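Local coordinates for protein Cys-Gly metallodipeptidase DUG1 (Saccharomyces cerevisiae, PDB 4G1P) that hydrolyses the Cys-Gly dipeptide as a metal-dependent dipeptidase of the M20A family and serves as catalytic subunit of the glutathione-degrading complex, at residues 17-29 / 139-151. Residues are numbered along the deposited sequence; the frame is centred on the assembly and turned at random.
Sequences PQFFSRLTKAIQI and TGPLLSWINVVDA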
ATOM      1  N   PRO A  17       3.426  13.308  39.032  1.00 22.21           N
ATOM      2  CA  PRO A  17       3.529  11.843  39.033  1.00 20.07           C
ATOM      3  C   PRO A  17       2.213  11.108  38.738  1.00 18.85           C
ATOM      4  O   PRO A  17       2.251  10.115  38.002  1.00 15.12           O
ATOM      5  CB  PRO A  17       4.018  11.542  40.444  1.00 15.23           C
ATOM      6  CG  PRO A  17       4.834  12.726  40.788  1.00 17.34           C
ATOM      7  CD  PRO A  17       4.117  13.893  40.195  1.00 18.85           C
ATOM      8  N   GLN A  18       1.087  11.556  39.286  1.00 16.12           N
ATOM      9  CA  GLN A  18      -0.148  10.852  38.988  1.00 17.89           C
ATOM     10  C   GLN A  18      -0.632  11.186  37.586  1.00 20.37           C
ATOM     11  O   GLN A  18      -1.185  10.325  36.902  1.00 21.31           O
ATOM     12  CB  GLN A  18      -1.267  10.991  40.046  1.00 18.79           C
ATOM     13  CG  GLN A  18      -1.128  12.078  41.107  1.00 32.51           C
ATOM     14  CD  GLN A  18      -0.099  11.745  42.180  1.00 35.77           C
ATOM     15  OE1 GLN A  18       1.021  12.269  42.169  1.00 32.16           O
ATOM     16  NE2 GLN A  18      -0.476  10.881  43.117  1.00 43.99           N
ATOM     17  N   PHE A  19      -0.386  12.414  37.140  1.00 18.36           N
ATOM     18  CA  PHE A  19      -0.761  12.804  35.789  1.00 17.63           C
ATOM     19  C   PHE A  19      -0.014  11.946  34.767  1.00 18.35           C
ATOM     20  O   PHE A  19      -0.604  11.489  33.788  1.00 17.75           O
ATOM     21  CB  PHE A  19      -0.482  14.288  35.522  1.00 18.05           C
ATOM     22  CG  PHE A  19      -1.266  15.231  36.394  1.00 19.48           C
ATOM     23  CD1 PHE A  19      -2.415  14.816  37.044  1.00 20.94           C
ATOM     24  CD2 PHE A  19      -0.847  16.535  36.564  1.00 16.98           C
ATOM     25  CE1 PHE A  19      -3.120  15.669  37.848  1.00 16.22           C
ATOM     26  CE2 PHE A  19      -1.553  17.394  37.357  1.00 19.37           C
ATOM     27  CZ  PHE A  19      -2.697  16.962  37.999  1.00 19.59           C
ATOM     28  N   PHE A  20       1.279  11.744  35.007  1.00 16.20           N
ATOM     29  CA  PHE A  20       2.130  10.953  34.135  1.00 16.51           C
ATOM     30  C   PHE A  20       1.609   9.534  34.114  1.00 18.30           C
ATOM     31  O   PHE A  20       1.502   8.897  33.066  1.00 17.63           O
ATOM     32  CB  PHE A  20       3.566  10.931  34.657  1.00 14.75           C
ATOM     33  CG  PHE A  20       4.356  12.174  34.357  1.00 17.63           C
ATOM     34  CD1 PHE A  20       4.069  12.955  33.249  1.00 16.94           C
ATOM     35  CD2 PHE A  20       5.410  12.559  35.184  1.00 18.25           C
ATOM     36  CE1 PHE A  20       4.823  14.107  32.985  1.00 22.39           C
ATOM     37  CE2 PHE A  20       6.165  13.707  34.925  1.00 16.98           C
ATOM     38  CZ  PHE A  20       5.875  14.477  33.830  1.00 16.25           C
ATOM     39  N   SER A  21       1.293   9.038  35.297  1.00 18.20           N
ATOM     40  CA  SER A  21       0.828   7.682  35.425  1.00 16.14           C
ATOM     41  C   SER A  21      -0.473   7.502  34.648  1.00 18.19           C
ATOM     42  O   SER A  21      -0.627   6.565  33.853  1.00 20.88           O
ATOM     43  CB  SER A  21       0.638   7.349  36.896  1.00 16.93           C
ATOM     44  OG  SER A  21       0.146   6.031  37.041  1.00 24.44           O
ATOM     45  N   ARG A  22      -1.409   8.411  34.875  1.00 16.01           N
ATOM     46  CA  ARG A  22      -2.679   8.368  34.181  1.00 15.32           C
ATOM     47  C   ARG A  22      -2.460   8.399  32.669  1.00 17.12           C
ATOM     48  O   ARG A  22      -3.072   7.628  31.931  1.00 17.75           O
ATOM     49  CB  ARG A  22      -3.555   9.527  34.628  1.00 13.06           C
ATOM     50  CG  ARG A  22      -4.719   9.788  33.710  1.00 16.36           C
ATOM     51  CD  ARG A  22      -5.516  10.992  34.178  1.00 16.81           C
ATOM     52  NE  ARG A  22      -6.350  10.668  35.329  1.00 18.54           N
ATOM     53  CZ  ARG A  22      -6.729  11.542  36.251  1.00 19.33           C
ATOM     54  NH1 ARG A  22      -6.355  12.813  36.173  1.00 17.07           N
ATOM     55  NH2 ARG A  22      -7.492  11.137  37.251  1.00 23.83           N
ATOM     56  N   LEU A  23      -1.557   9.262  32.218  1.00 13.80           N
ATOM     57  CA  LEU A  23      -1.322   9.431  30.795  1.00 13.38           C
ATOM     58  C   LEU A  23      -0.636   8.193  30.198  1.00 15.47           C
ATOM     59  O   LEU A  23      -0.831   7.863  29.039  1.00 15.17           O
ATOM     60  CB  LEU A  23      -0.510  10.694  30.542  1.00 11.21           C
ATOM     61  CG  LEU A  23      -0.176  11.024  29.094  1.00 14.99           C
ATOM     62  CD1 LEU A  23      -1.435  11.187  28.277  1.00 13.46           C
ATOM     63  CD2 LEU A  23       0.669  12.278  29.028  1.00 16.62           C
ATOM     64  N   THR A  24       0.139   7.483  31.005  1.00 15.39           N
ATOM     65  CA  THR A  24       0.825   6.300  30.507  1.00 16.65           C
ATOM     66  C   THR A  24      -0.162   5.186  30.210  1.00 18.09           C
ATOM     67  O   THR A  24      -0.058   4.527  29.174  1.00 17.51           O
ATOM     68  CB  THR A  24       1.869   5.770  31.499  1.00 14.86           C
ATOM     69  OG1 THR A  24       2.828   6.795  31.786  1.00 15.71           O
ATOM     70  CG2 THR A  24       2.568   4.567  30.922  1.00 10.82           C
ATOM     71  N   LYS A  25      -1.108   4.978  31.126  1.00 14.45           N
ATOM     72  CA  LYS A  25      -2.087   3.908  30.980  1.00 15.99           C
ATOM     73  C   LYS A  25      -2.929   4.120  29.741  1.00 18.61           C
ATOM     74  O   LYS A  25      -3.156   3.188  28.962  1.00 18.18           O
ATOM     75  CB  LYS A  25      -2.997   3.830  32.199  1.00 17.47           C
ATOM     76  CG  LYS A  25      -2.351   3.197  33.413  1.00 19.13           C
ATOM     77  CD  LYS A  25      -3.115   3.524  34.690  1.00 23.27           C
ATOM     78  CE  LYS A  25      -2.396   2.976  35.903  1.00 28.71           C
ATOM     79  NZ  LYS A  25      -0.926   2.972  35.642  1.00 29.85           N
ATOM     80  N   ALA A  26      -3.375   5.361  29.572  1.00 17.90           N
ATOM     81  CA  ALA A  26      -4.187   5.770  28.437  1.00 17.68           C
ATOM     82  C   ALA A  26      -3.487   5.520  27.099  1.00 17.67           C
ATOM     83  O   ALA A  26      -4.055   4.940  26.178  1.00 16.88           O
ATOM     84  CB  ALA A  26      -4.552   7.242  28.574  1.00 15.51           C
ATOM     85  N   ILE A  27      -2.248   5.973  27.008  1.00 17.70           N
ATOM     86  CA  ILE A  27      -1.469   5.860  25.794  1.00 15.79           C
ATOM     87  C   ILE A  27      -1.218   4.383  25.464  1.00 18.78           C
ATOM     88  O   ILE A  27      -1.044   4.021  24.304  1.00 21.78           O
ATOM     89  CB  ILE A  27      -0.148   6.662  25.952  1.00 15.36           C
ATOM     90  CG1 ILE A  27      -0.453   8.160  26.013  1.00 14.89           C
ATOM     91  CG2 ILE A  27       0.840   6.369  24.846  1.00 14.31           C
ATOM     92  CD1 ILE A  27      -1.266   8.661  24.843  1.00 17.39           C
ATOM     93  N   GLN A  28      -1.239   3.522  26.476  1.00 19.23           N
ATOM     94  CA  GLN A  28      -0.937   2.105  26.263  1.00 20.79           C
ATOM     95  C   GLN A  28      -2.080   1.337  25.617  1.00 19.93           C
ATOM     96  O   GLN A  28      -1.869   0.298  25.018  1.00 18.03           O
ATOM     97  CB  GLN A  28      -0.554   1.421  27.566  1.00 21.08           C
ATOM     98  CG  GLN A  28       0.846   0.878  27.559  1.00 31.68           C
ATOM     99  CD  GLN A  28       1.510   0.997  28.933  1.00 49.70           C
ATOM    100  OE1 GLN A  28       2.640   1.516  29.063  1.00 38.87           O
ATOM    101  NE2 GLN A  28       0.803   0.521  29.970  1.00 44.23           N
ATOM    102  N   ILE A  29      -3.298   1.836  25.761  1.00 19.33           N
ATOM    103  CA  ILE A  29      -4.423   1.210  25.095  1.00 18.16           C
ATOM    104  C   ILE A  29      -4.527   1.788  23.689  1.00 20.32           C
ATOM    105  O   ILE A  29      -4.868   2.957  23.518  1.00 22.12           O
ATOM    106  CB  ILE A  29      -5.711   1.479  25.846  1.00 17.15           C
ATOM    107  CG1 ILE A  29      -5.509   1.215  27.335  1.00 15.22           C
ATOM    108  CG2 ILE A  29      -6.829   0.650  25.272  1.00 19.16           C
ATOM    109  CD1 ILE A  29      -6.659   1.686  28.187  1.00 17.73           C
ATOM    110  N   THR A 139      -4.840  12.616  23.251  1.00 15.46           N
ATOM    111  CA  THR A 139      -5.014  12.051  24.594  1.00 15.19           C
ATOM    112  C   THR A 139      -4.378  12.891  25.734  1.00 15.72           C
ATOM    113  O   THR A 139      -4.951  13.024  26.814  1.00 14.10           O
ATOM    114  CB  THR A 139      -4.549  10.575  24.630  1.00 14.39           C
ATOM    115  OG1 THR A 139      -5.298   9.835  23.663  1.00 13.15           O
ATOM    116  CG2 THR A 139      -4.776   9.960  25.980  1.00 12.19           C
ATOM    117  N   GLY A 140      -3.207  13.465  25.481  1.00 13.92           N
ATOM    118  CA  GLY A 140      -2.625  14.403  26.420  1.00 14.13           C
ATOM    119  C   GLY A 140      -3.554  15.562  26.776  1.00 17.07           C
ATOM    120  O   GLY A 140      -3.880  15.761  27.954  1.00 14.39           O
ATOM    121  N   PRO A 141      -3.987  16.337  25.761  1.00 17.00           N
ATOM    122  CA  PRO A 141      -4.866  17.480  26.038  1.00 17.55           C
ATOM    123  C   PRO A 141      -6.173  17.053  26.700  1.00 17.05           C
ATOM    124  O   PRO A 141      -6.567  17.673  27.684  1.00 17.18           O
ATOM    125  CB  PRO A 141      -5.134  18.061  24.645  1.00 18.35           C
ATOM    126  CG  PRO A 141      -3.955  17.622  23.825  1.00 16.80           C
ATOM    127  CD  PRO A 141      -3.623  16.260  24.332  1.00 15.10           C
ATOM    128  N   LEU A 142      -6.817  16.014  26.175  1.00 15.15           N
ATOM    129  CA  LEU A 142      -8.050  15.502  26.758  1.00 14.64           C
ATOM    130  C   LEU A 142      -7.889  15.256  28.258  1.00 18.54           C
ATOM    131  O   LEU A 142      -8.640  15.801  29.066  1.00 16.02           O
ATOM    132  CB  LEU A 142      -8.473  14.203  26.065  1.00 12.65           C
ATOM    133  CG  LEU A 142      -9.809  13.567  26.443  1.00 13.38           C
ATOM    134  CD1 LEU A 142     -10.296  12.697  25.303  1.00 14.64           C
ATOM    135  CD2 LEU A 142      -9.695  12.736  27.699  1.00 15.13           C
ATOM    136  N   LEU A 143      -6.925  14.414  28.627  1.00 16.66           N
ATOM    137  CA  LEU A 143      -6.736  14.071  30.032  1.00 15.84           C
ATOM    138  C   LEU A 143      -6.376  15.303  30.873  1.00 17.81           C
ATOM    139  O   LEU A 143      -6.644  15.348  32.076  1.00 18.19           O
ATOM    140  CB  LEU A 143      -5.673  12.983  30.190  1.00 13.52           C
ATOM    141  CG  LEU A 143      -6.026  11.601  29.640  1.00 15.57           C
ATOM    142  CD1 LEU A 143      -4.821  10.663  29.703  1.00 11.04           C
ATOM    143  CD2 LEU A 143      -7.218  11.018  30.395  1.00 13.92           C
ATOM    144  N   SER A 144      -5.783  16.304  30.235  1.00 16.68           N
ATOM    145  CA  SER A 144      -5.415  17.523  30.937  1.00 18.30           C
ATOM    146  C   SER A 144      -6.607  18.136  31.668  1.00 18.99           C
ATOM    147  O   SER A 144      -6.472  18.587  32.808  1.00 18.42           O
ATOM    148  CB  SER A 144      -4.809  18.538  29.974  1.00 17.50           C
ATOM    149  OG  SER A 144      -3.535  18.126  29.535  1.00 17.94           O
ATOM    150  N   TRP A 145      -7.771  18.134  31.023  1.00 15.09           N
ATOM    151  CA  TRP A 145      -8.981  18.625  31.681  1.00 15.83           C
ATOM    152  C   TRP A 145      -9.233  17.924  33.008  1.00 20.04           C
ATOM    153  O   TRP A 145      -9.598  18.570  33.991  1.00 21.30           O
ATOM    154  CB  TRP A 145     -10.199  18.481  30.782  1.00 15.18           C
ATOM    155  CG  TRP A 145     -10.115  19.339  29.554  1.00 17.89           C
ATOM    156  CD1 TRP A 145      -9.990  18.916  28.266  1.00 14.18           C
ATOM    157  CD2 TRP A 145     -10.107  20.772  29.508  1.00 16.38           C
ATOM    158  NE1 TRP A 145      -9.924  19.993  27.422  1.00 14.52           N
ATOM    159  CE2 TRP A 145     -10.000  21.144  28.158  1.00 16.19           C
ATOM    160  CE3 TRP A 145     -10.192  21.773  30.479  1.00 15.92           C
ATOM    161  CZ2 TRP A 145      -9.970  22.479  27.751  1.00 18.69           C
ATOM    162  CZ3 TRP A 145     -10.170  23.097  30.074  1.00 17.41           C
ATOM    163  CH2 TRP A 145     -10.056  23.438  28.723  1.00 16.68           C
ATOM    164  N   ILE A 146      -9.006  16.612  33.058  1.00 18.65           N
ATOM    165  CA  ILE A 146      -9.199  15.880  34.307  1.00 17.42           C
ATOM    166  C   ILE A 146      -8.122  16.207  35.343  1.00 18.54           C
ATOM    167  O   ILE A 146      -8.431  16.392  36.518  1.00 16.24           O
ATOM    168  CB  ILE A 146      -9.242  14.376  34.082  1.00 17.33           C
ATOM    169  CG1 ILE A 146     -10.197  14.055  32.934  1.00 14.86           C
ATOM    170  CG2 ILE A 146      -9.629  13.654  35.376  1.00 14.63           C
ATOM    171  CD1 ILE A 146     -10.134  12.629  32.482  1.00 15.14           C
ATOM    172  N   ASN A 147      -6.867  16.274  34.901  1.00 17.55           N
ATOM    173  CA  ASN A 147      -5.765  16.692  35.761  1.00 16.42           C
ATOM    174  C   ASN A 147      -6.106  18.002  36.469  1.00 20.75           C
ATOM    175  O   ASN A 147      -5.988  18.131  37.701  1.00 17.75           O
ATOM    176  CB  ASN A 147      -4.493  16.862  34.931  1.00 14.69           C
ATOM    177  CG  ASN A 147      -4.112  15.587  34.176  1.00 21.12           C
ATOM    178  OD1 ASN A 147      -4.470  14.480  34.589  1.00 19.65           O
ATOM    179  ND2 ASN A 147      -3.387  15.740  33.060  1.00 16.58           N
ATOM    180  N   VAL A 148      -6.566  18.960  35.667  1.00 19.38           N
ATOM    181  CA  VAL A 148      -6.970  20.254  36.168  1.00 19.26           C
ATOM    182  C   VAL A 148      -8.066  20.165  37.234  1.00 21.41           C
ATOM    183  O   VAL A 148      -7.961  20.803  38.283  1.00 20.09           O
ATOM    184  CB  VAL A 148      -7.399  21.171  35.029  1.00 18.63           C
ATOM    185  CG1 VAL A 148      -8.053  22.447  35.589  1.00 15.87           C
ATOM    186  CG2 VAL A 148      -6.190  21.496  34.171  1.00 16.92           C
ATOM    187  N   VAL A 149      -9.110  19.377  36.981  1.00 17.98           N
ATOM    188  CA  VAL A 149     -10.117  19.178  38.017  1.00 20.45           C
ATOM    189  C   VAL A 149      -9.459  18.629  39.286  1.00 21.37           C
ATOM    190  O   VAL A 149      -9.745  19.080  40.388  1.00 26.24           O
ATOM    191  CB  VAL A 149     -11.258  18.258  37.566  1.00 18.18           C
ATOM    192  CG1 VAL A 149     -12.162  17.947  38.728  1.00 19.42           C
ATOM    193  CG2 VAL A 149     -12.046  18.902  36.462  1.00 16.33           C
ATOM    194  N   ASP A 150      -8.533  17.698  39.124  1.00 18.76           N
ATOM    195  CA  ASP A 150      -7.853  17.129  40.266  1.00 20.62           C
ATOM    196  C   ASP A 150      -7.059  18.181  41.028  1.00 24.50           C
ATOM    197  O   ASP A 150      -7.009  18.159  42.252  1.00 22.34           O
ATOM    198  CB  ASP A 150      -6.928  15.994  39.834  1.00 17.30           C
ATOM    199  CG  ASP A 150      -7.678  14.726  39.536  1.00 22.26           C
ATOM    200  OD1 ASP A 150      -8.858  14.635  39.940  1.00 22.99           O
ATOM    201  OD2 ASP A 150      -7.090  13.820  38.906  1.00 20.79           O
ATOM    202  N   ALA A 151      -6.433  19.096  40.303  1.00 22.16           N
ATOM    203  CA  ALA A 151      -5.542  20.044  40.944  1.00 20.37           C
ATOM    204  C   ALA A 151      -6.327  21.036  41.794  1.00 25.93           C
ATOM    205  O   ALA A 151      -5.914  21.358  42.903  1.00 26.57           O
ATOM    206  CB  ALA A 151      -4.701  20.762  39.915  1.00 19.67           C
TER
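Arg22 reaches into a hole among Leu143, Ile146, Asn147 and Asp150: with CG anti to the backbone N (chi1 164°) its chain crosses to helix 139-151, and a bend at chi3 turns the guanidinium edge to Asn147 and Asp150. A guanidinium suits this place because its edge can serve two acceptors: NH1 donates to Asn147 OD1 at 3.0 Å, guanidinium and amide nearly coplanar, while NH1 and NH2 both grip Asp150 OD2 end-on in a salt bridge, NH2 using the syn lone pair. Ile146 CG2 lies over one face, 3.5 Å from NH1. Asn147 CB also sits 3.5 Å from the Phe19 ring centroid in a CH-pi contact, and its amide stacks over the ring, the planes 25° apart. With an alanine in place of Arg22, Asp150 OD2 would probably lose both bonds from helix 16-28, and Asn147 OD1 its NH1 donor.

The helices run roughly antiparallel at 136°, packing helix 16-28, the chain's second, on helix 135-154 of the M20 catalytic domain; helix 135-154 carries the zinc ligand Asp137 near its start. At that end the contact turns apolar: Leu143 CD1 touches both Leu23 CD1 (3.7 Å) and Ala26 CB (3.6 Å), Leu23 CD1 rests on Gly140 CA, and Ile27 CD1 touches Thr139 CB.

Further out, Gln52 accepts from Arg22 NE, Asp150 OD1 is hydrogen-bonded to Ser56 OG and salt-bridged to Lys153 NZ, and Thr139 OG1 is hydrogen-bonded to Lys45 NZ.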